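Local structure of gram-negative insecticidal protein (Chromobacterium piscinae, 6FBM) at residues L105-D113 against N231-T239; K459-W470 against C482-P493. The protein is an insecticidal toxin with a MACPF domain and a beta-tripod region, and probably kills by assembling into pores in membranes of the target insect. One frame throughout, in Å; residues are numbered along the deposited sequence.

Contact 1. Residues L105-D113 against N231-T239; sequences LSVDFTTTD and NSTIRLTAT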
# COMPACT_ATOMS: atom_id res chain seq x y z
N LEU A 105 26.75 26.37 11.49
CA LEU A 105 26.97 27.69 10.88
C LEU A 105 26.80 27.70 9.37
O LEU A 105 26.11 28.56 8.84
CB LEU A 105 28.35 28.25 11.22
CG LEU A 105 28.55 28.63 12.68
CD1 LEU A 105 30.02 28.96 12.88
CD2 LEU A 105 27.69 29.81 13.06
N SER A 106 27.44 26.76 8.68
CA SER A 106 27.33 26.70 7.22
C SER A 106 26.05 26.06 6.74
O SER A 106 25.67 26.23 5.60
CB SER A 106 28.55 26.02 6.59
OG SER A 106 29.63 26.91 6.68
N VAL A 107 25.39 25.32 7.61
CA VAL A 107 24.02 24.88 7.38
C VAL A 107 23.11 26.12 7.41
O VAL A 107 22.30 26.30 6.50
CB VAL A 107 23.57 23.78 8.38
CG1 VAL A 107 22.04 23.55 8.31
CG2 VAL A 107 24.35 22.51 8.08
N ASP A 108 23.28 26.97 8.42
CA ASP A 108 22.39 28.12 8.64
C ASP A 108 22.69 29.38 7.83
O ASP A 108 21.77 30.15 7.55
CB ASP A 108 22.41 28.50 10.13
CG ASP A 108 21.81 27.43 11.02
OD1 ASP A 108 20.96 26.61 10.55
OD2 ASP A 108 22.19 27.40 12.21
N PHE A 109 23.96 29.61 7.49
CA PHE A 109 24.40 30.86 6.87
C PHE A 109 25.40 30.59 5.76
O PHE A 109 26.18 29.64 5.85
CB PHE A 109 25.11 31.75 7.90
CG PHE A 109 24.33 31.96 9.16
CD1 PHE A 109 23.14 32.66 9.16
CD2 PHE A 109 24.80 31.45 10.37
CE1 PHE A 109 22.43 32.86 10.33
CE2 PHE A 109 24.10 31.63 11.54
CZ PHE A 109 22.91 32.33 11.52
N THR A 110 25.40 31.43 4.74
CA THR A 110 26.42 31.33 3.69
C THR A 110 27.76 31.67 4.31
O THR A 110 27.85 32.38 5.30
CB THR A 110 26.20 32.29 2.51
OG1 THR A 110 26.23 33.65 2.97
CG2 THR A 110 24.88 31.99 1.77
N THR A 111 28.80 31.14 3.72
CA THR A 111 30.13 31.41 4.18
C THR A 111 30.47 32.92 4.02
O THR A 111 31.13 33.50 4.87
CB THR A 111 31.15 30.49 3.48
OG1 THR A 111 32.38 30.54 4.22
CG2 THR A 111 31.37 30.86 2.01
N THR A 112 29.98 33.56 2.97
CA THR A 112 30.16 35.00 2.81
C THR A 112 29.57 35.80 4.01
O THR A 112 30.27 36.61 4.64
CB THR A 112 29.55 35.47 1.45
OG1 THR A 112 30.31 34.91 0.37
CG2 THR A 112 29.61 37.01 1.32
N ASP A 113 28.30 35.53 4.34
CA ASP A 113 27.62 36.22 5.45
C ASP A 113 28.30 35.97 6.78
O ASP A 113 28.30 36.84 7.64
CB ASP A 113 26.15 35.80 5.54
CG ASP A 113 25.31 36.34 4.39
OD1 ASP A 113 25.68 37.34 3.79
OD2 ASP A 113 24.28 35.77 4.05
N ASN A 231 16.02 41.89 2.72
CA ASN A 231 17.41 42.22 3.13
C ASN A 231 18.09 41.16 4.01
O ASN A 231 19.06 41.48 4.71
CB ASN A 231 17.44 43.58 3.82
CG ASN A 231 16.94 44.69 2.93
OD1 ASN A 231 15.95 45.37 3.26
ND2 ASN A 231 17.58 44.87 1.79
N SER A 232 17.59 39.92 3.98
CA SER A 232 18.30 38.79 4.63
C SER A 232 18.43 37.60 3.70
O SER A 232 17.62 37.37 2.82
CB SER A 232 17.58 38.32 5.91
OG SER A 232 17.31 39.40 6.78
N THR A 233 19.50 36.84 3.92
CA THR A 233 19.58 35.46 3.45
C THR A 233 18.94 34.55 4.52
O THR A 233 19.38 34.50 5.69
CB THR A 233 21.04 35.04 3.21
OG1 THR A 233 21.70 36.03 2.42
CG2 THR A 233 21.09 33.70 2.50
N ILE A 234 17.90 33.83 4.10
CA ILE A 234 17.04 33.07 4.99
C ILE A 234 17.06 31.60 4.56
O ILE A 234 16.91 31.27 3.39
CB ILE A 234 15.60 33.65 4.97
CG1 ILE A 234 15.63 35.05 5.56
CG2 ILE A 234 14.65 32.80 5.84
CD1 ILE A 234 14.28 35.76 5.60
N ARG A 235 17.25 30.72 5.54
CA ARG A 235 17.13 29.27 5.34
C ARG A 235 16.18 28.67 6.36
O ARG A 235 16.00 29.21 7.47
CB ARG A 235 18.51 28.62 5.45
CG ARG A 235 19.40 28.93 4.26
CD ARG A 235 20.82 28.51 4.50
NE ARG A 235 21.68 28.69 3.33
CZ ARG A 235 22.96 28.30 3.26
NH1 ARG A 235 23.56 27.73 4.31
NH2 ARG A 235 23.67 28.51 2.15
N LEU A 236 15.56 27.57 5.95
CA LEU A 236 14.71 26.77 6.82
C LEU A 236 15.25 25.33 6.82
O LEU A 236 15.26 24.68 5.79
CB LEU A 236 13.28 26.79 6.32
CG LEU A 236 12.26 26.12 7.23
CD1 LEU A 236 12.21 26.79 8.59
CD2 LEU A 236 10.89 26.21 6.57
N THR A 237 15.72 24.86 7.98
CA THR A 237 16.23 23.50 8.13
C THR A 237 15.37 22.73 9.13
O THR A 237 15.06 23.23 10.22
CB THR A 237 17.69 23.52 8.60
OG1 THR A 237 18.45 24.28 7.67
CG2 THR A 237 18.29 22.13 8.59
N ALA A 238 15.00 21.51 8.75
CA ALA A 238 14.14 20.67 9.57
C ALA A 238 14.99 19.56 10.17
O ALA A 238 15.73 18.90 9.45
CB ALA A 238 13.01 20.11 8.74
N THR A 239 14.88 19.35 11.46
CA THR A 239 15.46 18.16 12.08
C THR A 239 14.29 17.36 12.57
O THR A 239 13.58 17.80 13.47
CB THR A 239 16.39 18.52 13.25
OG1 THR A 239 17.37 19.42 12.78
CG2 THR A 239 17.08 17.31 13.76
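The bent central sheet of the MACPF domain carries helices on its face, and here Thr233, Arg235 and Thr237 of strand 232-239 reach up to the corner between helices 102-108 and 111-115. Being alternate residues, the three project from the same face of the strand. Arg235 does most of the work. With its chain extended from CG to NE (chi2 169°, chi3 176°), it carries the guanidinium to the C-terminal end of helix 102-108. There Arg235 NH1 bonds to Val107 O at 2.9 Å and, weakly, to Ser106 O at the same 2.9 Å. The approach to Val107 O is from above the carbonyl plane, not along a lone pair. A cation at this helix end should interact favourably with the helix dipole. Thr110 N lies over one face of the guanidinium, while Thr110 CG2 is 3.7 Å from Arg235 NH2.

Two residues earlier in the strand, Thr233 OG1 donates to Asp113 OD2 at 3.1 Å, on the syn side of the carboxylate. The next helix starts right there: Thr110 is its N-cap, its OG1 accepting from Asp113 N at 3.1 Å and 163°, so Asp113 is tied to the helix start by its backbone and to the strand by its side chain. Two residues after Arg235, Val107 CG1 meets Thr237 OG1 at 3.7 Å, the side chains crossing at about a right angle.

Strand 179-187 pairs alongside 232-239, and its Ser184 OG bonds to Asp108 O. Behind the corner, Phe109 packs edge-to-face with Tyr84 and Tyr121; on the strand's other face, Ile234 and Leu236 pack against helix 246-250.

Contact 2. Residues K459-W470 against C482-P493; sequences KGTGARKDVSLW and CFAGVPNYNNPP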
# COMPACT_ATOMS: atom_id res chain seq x y z
N LYS A 459 35.07 86.09 8.93
CA LYS A 459 35.28 87.42 9.50
C LYS A 459 35.73 88.42 8.43
O LYS A 459 36.54 88.10 7.56
CB LYS A 459 36.14 87.40 10.75
CG LYS A 459 37.61 87.11 10.56
CD LYS A 459 38.15 86.17 11.67
CE LYS A 459 38.02 86.67 13.08
NZ LYS A 459 39.07 86.01 13.96
N GLY A 460 35.12 89.61 8.49
CA GLY A 460 35.16 90.59 7.41
C GLY A 460 33.85 90.70 6.65
O GLY A 460 33.53 91.77 6.13
N THR A 461 33.10 89.59 6.57
CA THR A 461 31.81 89.57 5.85
C THR A 461 30.75 90.50 6.48
O THR A 461 29.95 91.13 5.79
CB THR A 461 31.29 88.11 5.69
OG1 THR A 461 30.35 88.01 4.61
CG2 THR A 461 30.65 87.62 6.96
N GLY A 462 30.79 90.58 7.82
CA GLY A 462 29.83 91.35 8.60
C GLY A 462 28.49 90.67 8.72
O GLY A 462 27.46 91.32 8.60
N ALA A 463 28.48 89.37 8.95
CA ALA A 463 27.25 88.60 9.09
C ALA A 463 27.06 88.42 10.57
O ALA A 463 28.04 88.24 11.29
CB ALA A 463 27.37 87.25 8.41
N ARG A 464 25.80 88.45 11.01
CA ARG A 464 25.45 88.31 12.44
C ARG A 464 26.07 87.06 13.01
O ARG A 464 26.76 87.09 14.04
CB ARG A 464 23.93 88.24 12.67
CG ARG A 464 23.16 89.35 11.99
CD ARG A 464 21.86 89.71 12.66
NE ARG A 464 21.33 90.91 11.99
CZ ARG A 464 20.67 90.92 10.83
NH1 ARG A 464 20.42 89.78 10.16
NH2 ARG A 464 20.26 92.08 10.33
N LYS A 465 25.83 85.96 12.28
CA LYS A 465 26.33 84.65 12.64
C LYS A 465 27.75 84.52 12.15
O LYS A 465 28.15 85.19 11.19
CB LYS A 465 25.47 83.53 12.07
CG LYS A 465 23.97 83.66 12.34
CD LYS A 465 23.22 82.49 11.83
CE LYS A 465 21.87 82.87 11.19
NZ LYS A 465 20.95 81.70 11.36
N ASP A 466 28.49 83.65 12.81
CA ASP A 466 29.89 83.42 12.50
C ASP A 466 30.11 81.94 12.16
O ASP A 466 29.34 81.07 12.57
CB ASP A 466 30.75 83.80 13.71
CG ASP A 466 30.63 85.27 14.09
OD1 ASP A 466 30.20 86.12 13.25
OD2 ASP A 466 31.02 85.56 15.25
N VAL A 467 31.17 81.68 11.40
CA VAL A 467 31.59 80.30 11.10
C VAL A 467 33.07 80.21 10.85
O VAL A 467 33.66 81.14 10.30
CB VAL A 467 30.82 79.72 9.89
CG1 VAL A 467 31.27 80.34 8.58
CG2 VAL A 467 30.92 78.20 9.86
N SER A 468 33.64 79.09 11.26
CA SER A 468 35.01 78.71 10.93
C SER A 468 35.01 77.24 10.48
O SER A 468 34.38 76.40 11.11
CB SER A 468 35.93 78.87 12.15
OG SER A 468 35.81 80.16 12.72
N LEU A 469 35.72 76.96 9.39
CA LEU A 469 35.83 75.61 8.84
C LEU A 469 37.12 74.97 9.33
O LEU A 469 38.21 75.47 9.09
CB LEU A 469 35.79 75.66 7.32
CG LEU A 469 34.68 76.48 6.71
CD1 LEU A 469 34.75 76.35 5.20
CD2 LEU A 469 33.30 76.09 7.22
N TRP A 470 36.97 73.83 10.00
CA TRP A 470 38.06 73.12 10.63
C TRP A 470 38.12 71.69 10.11
O TRP A 470 37.10 71.11 9.74
CB TRP A 470 37.83 73.09 12.15
CG TRP A 470 38.00 74.43 12.82
CD1 TRP A 470 37.02 75.35 13.11
CD2 TRP A 470 39.23 74.99 13.28
NE1 TRP A 470 37.57 76.45 13.72
CE2 TRP A 470 38.93 76.25 13.84
CE3 TRP A 470 40.56 74.57 13.28
CZ2 TRP A 470 39.91 77.09 14.38
CZ3 TRP A 470 41.55 75.39 13.85
CH2 TRP A 470 41.21 76.64 14.38
N CYS A 482 38.27 66.84 4.72
CA CYS A 482 37.00 67.53 4.72
C CYS A 482 36.99 68.54 5.85
O CYS A 482 37.97 68.66 6.63
CB CYS A 482 35.90 66.48 4.89
SG CYS A 482 35.76 65.36 3.44
N PHE A 483 35.89 69.29 5.95
CA PHE A 483 35.77 70.29 7.00
C PHE A 483 34.47 70.21 7.76
O PHE A 483 33.55 69.52 7.35
CB PHE A 483 35.99 71.69 6.43
CG PHE A 483 35.13 72.02 5.27
CD1 PHE A 483 35.56 71.71 3.99
CD2 PHE A 483 33.92 72.66 5.44
CE1 PHE A 483 34.77 72.03 2.89
CE2 PHE A 483 33.14 73.00 4.35
CZ PHE A 483 33.56 72.68 3.08
N ALA A 484 34.42 70.90 8.89
CA ALA A 484 33.23 71.03 9.69
C ALA A 484 33.16 72.47 10.16
O ALA A 484 34.17 73.00 10.61
CB ALA A 484 33.32 70.11 10.89
N GLY A 485 32.00 73.10 10.04
CA GLY A 485 31.77 74.42 10.58
C GLY A 485 31.58 74.45 12.10
O GLY A 485 30.83 73.66 12.68
N VAL A 486 32.26 75.39 12.74
CA VAL A 486 32.03 75.76 14.13
C VAL A 486 31.41 77.15 14.10
O VAL A 486 31.95 78.03 13.42
CB VAL A 486 33.36 75.78 14.92
CG1 VAL A 486 33.13 76.09 16.37
CG2 VAL A 486 34.08 74.44 14.81
N PRO A 487 30.31 77.40 14.83
CA PRO A 487 29.59 78.70 14.69
C PRO A 487 30.22 79.90 15.45
O PRO A 487 29.51 80.77 15.95
CB PRO A 487 28.19 78.37 15.22
CG PRO A 487 28.44 77.34 16.25
CD PRO A 487 29.62 76.50 15.79
N ASN A 488 31.55 79.98 15.48
CA ASN A 488 32.29 81.00 16.21
C ASN A 488 33.75 81.01 15.74
O ASN A 488 34.17 80.13 14.98
CB ASN A 488 32.22 80.72 17.72
CG ASN A 488 32.86 79.39 18.10
OD1 ASN A 488 34.03 79.11 17.76
ND2 ASN A 488 32.09 78.54 18.80
N TYR A 489 34.52 81.97 16.24
CA TYR A 489 35.91 82.17 15.83
C TYR A 489 36.91 81.64 16.84
O TYR A 489 38.05 82.09 16.85
CB TYR A 489 36.18 83.65 15.57
CG TYR A 489 35.30 84.31 14.54
CD1 TYR A 489 35.14 83.76 13.29
CD2 TYR A 489 34.63 85.52 14.81
CE1 TYR A 489 34.32 84.37 12.32
CE2 TYR A 489 33.82 86.13 13.86
CZ TYR A 489 33.67 85.54 12.61
OH TYR A 489 32.88 86.13 11.66
N ASN A 490 36.51 80.66 17.66
CA ASN A 490 37.43 80.08 18.63
C ASN A 490 38.61 79.43 17.90
O ASN A 490 38.40 78.72 16.92
CB ASN A 490 36.73 79.04 19.52
CG ASN A 490 35.55 79.59 20.28
OD1 ASN A 490 35.31 80.79 20.31
ND2 ASN A 490 34.77 78.71 20.87
N ASN A 491 39.83 79.66 18.40
CA ASN A 491 41.09 79.27 17.74
C ASN A 491 42.14 78.86 18.78
O ASN A 491 42.83 79.73 19.31
CB ASN A 491 41.59 80.45 16.89
CG ASN A 491 42.85 80.13 16.07
OD1 ASN A 491 43.36 79.01 16.07
ND2 ASN A 491 43.35 81.13 15.35
N PRO A 492 42.30 77.57 19.10
CA PRO A 492 41.56 76.44 18.51
C PRO A 492 40.18 76.27 19.15
O PRO A 492 39.92 76.84 20.21
CB PRO A 492 42.44 75.25 18.87
CG PRO A 492 43.08 75.63 20.17
CD PRO A 492 43.10 77.14 20.26
N PRO A 493 39.29 75.48 18.50
CA PRO A 493 37.98 75.22 19.09
C PRO A 493 38.07 74.45 20.41
O PRO A 493 38.93 73.60 20.57
CB PRO A 493 37.26 74.40 18.01
CG PRO A 493 37.92 74.80 16.74
CD PRO A 493 39.36 74.95 17.12
O HOH W 1 39.39 84.30 16.53
O HOH W 2 36.01 78.10 15.52
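Ser468 and Val486 face each other as a hydrogen-bonded antiparallel pair: Ser468 N to Val486 O and Val486 N to Ser468 O are both 2.9 Å. Trp470 and Ala484 repeat the exchange, Ala484 N reaching Trp470 O at 2.8 Å. Between these pairs, Gly485 N turns away to Asp420. Ser468 also spends its side chain, OG giving its proton to Asn488 O at 2.8 Å. Water 2 takes the indole N-H of Trp470, 2.9 Å from NE1, and also lies within bonding distance of Asn488 O and Asn490 O. Pro493 CG rests over the five-membered ring of Trp470, 3.5 Å from its centroid.

Tyr489 is sandwiched: Lys459 CE lies over one ring face and Asp466 CB over the other, with the carboxylate stacked 23° from the ring plane. Its OH is bonded to Asp458. Tyr489 O accepts from water 1 at 2.6 Å, and that water is held weakly by Lys459 NZ. Asn488 OD1 accepts from Asn490 N at 2.9 Å, forming an Asx turn, while ND2 of Asn488 and of Asn490 both bond to the Asp497 carboxylate.

This is a beta hairpin: strand 468-473 is the middle of a three-stranded antiparallel sheet, 484-486 its edge within the chain, continued by an Asx turn.

Overall arrangement
The two contacts belong to different parts of an elongated molecule. The centre of contact 1, in the MACPF part, is about 12 Å from the centre of the chain; that of contact 2, in the Vps62-related part, is about 41 Å from it. The centres of the two contacts are about 52 Å apart and their nearest atoms about 27 Å, so they do not touch, and they follow one another along the chain. Contact 1 joins pieces 118 residues apart, whereas contact 2 closes a local hairpin across only 12. Neither is touched by another chain of the four-chain assembly. Contact 1 joins a helical corner to the face of a sheet; contact 2 pairs two strands and packs the loops that flank them.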